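Putative branched-chain amino acid ABC transporter, periplasmic branched-chain amino acid-binding protein (Pseudomonas protegens Pf-5, PDB 4RU0) probably binds a small solute, perhaps a branched-chain amino acid, in the periplasm and delivers it to an ABC importer of the inner membrane. Local coordinates at residues 270-278 and 400-408. Numbering follows the deposited sequence.
Sequences ASSSEDVLP and QQWDGANWT
S271 O sits over the rim of one face of the W407 indole, 3.2 Å from CZ2, while Q400 NE2 lies above the centre of that same face. The backbone then turns along the edge of the ring, where S272 O is near CZ2 and S273 N lies in the ring plane. This turn is fixed within its own segment by a capping box: S272 OG accepts from E274 N, and S272 N donates to D275 OD2 at 3.0 Å. S273 OG lies beside both indoles, 3.5 Å from W407 NE1 and 3.9 Å from W402 CZ3. V276 CG2 makes a CH-pi contact over the five-membered ring of W402, 3.6 Å from the centroid and 9° off the normal; CG of W402, anti to its backbone N (chi1 179°), carries the indole out to meet it. A water joins V276 O (2.8 Å) to W402 NE1 (2.9 Å), satisfying the indole N-H. L277 CD2 meets the ring edge, 3.7 Å from W402 CZ2. G404 N and A405 N lie over the rim of the face opposite V276, in an Asx turn where D403 OD1 accepts from A405 N and N406 N. The whole illustrates a short, weakly bonded helical turn, N-capped by S272, docked on an antiparallel beta hairpin at the margin of one alpha/beta lobe of a periplasmic binding protein.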
loop_
_atom_site.group_PDB
_atom_site.type_symbol
_atom_site.label_atom_id
_atom_site.label_comp_id
_atom_site.label_asym_id
_atom_site.label_seq_id
_atom_site.Cartn_x
_atom_site.Cartn_y
_atom_site.Cartn_z
ATOM N N ALA A 270 -0.124 6.585 7.588
ATOM C CA ALA A 270 -0.177 7.186 8.915
ATOM C C ALA A 270 -1.078 6.334 9.796
ATOM O O ALA A 270 -1.759 6.842 10.677
ATOM C CB ALA A 270 -0.684 8.626 8.844
ATOM N N SER A 271 -1.073 5.031 9.544
ATOM C CA SER A 271 -2.038 4.125 10.149
ATOM C C SER A 271 -1.413 3.095 11.082
ATOM O O SER A 271 -2.073 2.134 11.472
ATOM C CB SER A 271 -2.822 3.395 9.057
ATOM O OG SER A 271 -1.950 2.629 8.245
ATOM N N SER A 272 -0.150 3.291 11.443
ATOM C CA SER A 272 0.533 2.344 12.314
ATOM C C SER A 272 0.484 2.738 13.786
ATOM O O SER A 272 0.255 3.893 14.122
ATOM C CB SER A 272 1.992 2.186 11.896
ATOM O OG SER A 272 2.736 1.656 12.978
ATOM N N SER A 273 0.722 1.758 14.653
ATOM C CA SER A 273 0.859 1.985 16.091
ATOM C C SER A 273 1.973 2.980 16.367
ATOM O O SER A 273 1.849 3.858 17.222
ATOM C CB SER A 273 1.158 0.671 16.826
ATOM O OG SER A 273 0.210 -0.328 16.504
ATOM N N GLU A 274 3.064 2.829 15.627
ATOM C CA GLU A 274 4.244 3.663 15.802
ATOM C C GLU A 274 3.991 5.108 15.386
ATOM O O GLU A 274 4.700 6.019 15.810
ATOM C CB GLU A 274 5.413 3.081 15.004
ATOM C CG GLU A 274 5.665 1.617 15.311
ATOM C CD GLU A 274 6.862 1.060 14.576
ATOM O OE1 GLU A 274 7.476 1.809 13.782
ATOM O OE2 GLU A 274 7.188 -0.128 14.797
ATOM N N ASP A 275 2.984 5.315 14.545
ATOM C CA ASP A 275 2.634 6.662 14.115
ATOM C C ASP A 275 1.909 7.421 15.215
ATOM O O ASP A 275 1.900 8.648 15.218
ATOM C CB ASP A 275 1.764 6.621 12.857
ATOM C CG ASP A 275 2.533 6.180 11.626
ATOM O OD1 ASP A 275 3.680 6.642 11.436
ATOM O OD2 ASP A 275 1.988 5.370 10.845
ATOM N N VAL A 276 1.302 6.691 16.151
ATOM C CA VAL A 276 0.427 7.317 17.141
ATOM C C VAL A 276 0.823 7.065 18.598
ATOM O O VAL A 276 0.437 7.829 19.482
ATOM C CB VAL A 276 -1.024 6.854 16.952
ATOM C CG1 VAL A 276 -1.598 7.456 15.696
ATOM C CG2 VAL A 276 -1.097 5.333 16.909
ATOM N N LEU A 277 1.575 5.999 18.851
ATOM C CA LEU A 277 2.101 5.742 20.197
ATOM C C LEU A 277 2.891 6.919 20.800
ATOM O O LEU A 277 2.730 7.208 21.981
ATOM C CB LEU A 277 2.977 4.485 20.195
ATOM C CG LEU A 277 2.233 3.154 20.323
ATOM C CD1 LEU A 277 3.156 1.996 20.024
ATOM C CD2 LEU A 277 1.619 3.002 21.709
ATOM N N PRO A 278 3.740 7.603 20.003
ATOM C CA PRO A 278 4.458 8.728 20.621
ATOM C C PRO A 278 3.545 9.869 21.073
ATOM O O PRO A 278 3.946 10.665 21.918
ATOM C CB PRO A 278 5.390 9.209 19.503
ATOM C CG PRO A 278 5.538 8.036 18.595
ATOM C CD PRO A 278 4.212 7.354 18.626
ATOM N N GLN A 400 -9.867 1.914 10.708
ATOM C CA GLN A 400 -9.632 1.366 12.034
ATOM C C GLN A 400 -9.385 2.490 13.032
ATOM O O GLN A 400 -8.859 3.546 12.669
ATOM C CB GLN A 400 -8.457 0.387 12.019
ATOM C CG GLN A 400 -7.142 0.996 11.599
ATOM C CD GLN A 400 -6.049 -0.039 11.486
ATOM O OE1 GLN A 400 -6.318 -1.208 11.211
ATOM N NE2 GLN A 400 -4.806 0.382 11.701
ATOM N N GLN A 401 -9.772 2.253 14.286
ATOM C CA GLN A 401 -9.724 3.282 15.323
ATOM C C GLN A 401 -8.749 2.930 16.445
ATOM O O GLN A 401 -8.696 1.785 16.903
ATOM C CB GLN A 401 -11.127 3.510 15.895
ATOM C CG GLN A 401 -11.203 4.555 16.996
ATOM C CD GLN A 401 -12.621 5.047 17.220
ATOM O OE1 GLN A 401 -13.570 4.262 17.212
ATOM N NE2 GLN A 401 -12.773 6.353 17.402
ATOM N N TRP A 402 -7.986 3.927 16.887
ATOM C CA TRP A 402 -6.954 3.739 17.905
ATOM C C TRP A 402 -7.455 4.107 19.303
ATOM O O TRP A 402 -8.011 5.193 19.499
ATOM C CB TRP A 402 -5.734 4.581 17.533
ATOM C CG TRP A 402 -4.589 4.519 18.489
ATOM C CD1 TRP A 402 -4.159 5.516 19.316
ATOM C CD2 TRP A 402 -3.705 3.411 18.701
ATOM N NE1 TRP A 402 -3.064 5.096 20.033
ATOM C CE2 TRP A 402 -2.768 3.807 19.678
ATOM C CE3 TRP A 402 -3.620 2.120 18.166
ATOM C CZ2 TRP A 402 -1.756 2.959 20.128
ATOM C CZ3 TRP A 402 -2.617 1.279 18.616
ATOM C CH2 TRP A 402 -1.696 1.704 19.588
ATOM N N ASP A 403 -7.264 3.219 20.277
ATOM C CA ASP A 403 -7.743 3.504 21.632
ATOM C C ASP A 403 -6.610 3.857 22.597
ATOM O O ASP A 403 -6.840 4.080 23.785
ATOM C CB ASP A 403 -8.557 2.325 22.184
ATOM C CG ASP A 403 -7.755 1.031 22.275
ATOM O OD1 ASP A 403 -6.514 1.074 22.423
ATOM O OD2 ASP A 403 -8.380 -0.050 22.213
ATOM N N GLY A 404 -5.388 3.908 22.080
ATOM C CA GLY A 404 -4.232 4.212 22.902
ATOM C C GLY A 404 -3.336 3.003 23.040
ATOM O O GLY A 404 -2.172 3.119 23.431
ATOM N N ALA A 405 -3.883 1.837 22.705
ATOM C CA ALA A 405 -3.156 0.582 22.841
ATOM C C ALA A 405 -3.372 -0.339 21.643
ATOM O O ALA A 405 -2.456 -1.047 21.226
ATOM C CB ALA A 405 -3.567 -0.122 24.122
ATOM N N ASN A 406 -4.583 -0.327 21.092
ATOM C CA ASN A 406 -4.926 -1.227 19.996
ATOM C C ASN A 406 -5.774 -0.579 18.910
ATOM O O ASN A 406 -6.405 0.457 19.127
ATOM C CB ASN A 406 -5.661 -2.457 20.532
ATOM C CG ASN A 406 -4.770 -3.349 21.368
ATOM O OD1 ASN A 406 -4.048 -4.194 20.837
ATOM N ND2 ASN A 406 -4.819 -3.171 22.685
ATOM N N TRP A 407 -5.784 -1.214 17.741
ATOM C CA TRP A 407 -6.658 -0.813 16.648
ATOM C C TRP A 407 -7.954 -1.616 16.671
ATOM O O TRP A 407 -7.969 -2.775 17.078
ATOM C CB TRP A 407 -5.963 -1.000 15.295
ATOM C CG TRP A 407 -4.815 -0.082 15.061
ATOM C CD1 TRP A 407 -3.491 -0.403 15.102
ATOM C CD2 TRP A 407 -4.881 1.316 14.744
ATOM N NE1 TRP A 407 -2.727 0.705 14.826
ATOM C CE2 TRP A 407 -3.556 1.774 14.602
ATOM C CE3 TRP A 407 -5.932 2.222 14.561
ATOM C CZ2 TRP A 407 -3.250 3.102 14.290
ATOM C CZ3 TRP A 407 -5.626 3.542 14.242
ATOM C CH2 TRP A 407 -4.297 3.967 14.114
ATOM N N THR A 408 -9.034 -0.994 16.218
ATOM C CA THR A 408 -10.321 -1.661 16.100
ATOM C C THR A 408 -10.957 -1.328 14.754
ATOM O O THR A 408 -11.169 -0.158 14.437
ATOM C CB THR A 408 -11.287 -1.246 17.244
ATOM O OG1 THR A 408 -10.708 -1.577 18.513
ATOM C CG2 THR A 408 -12.627 -1.952 17.105
HETATM O O HOH W 1 -1.260 6.883 21.487
#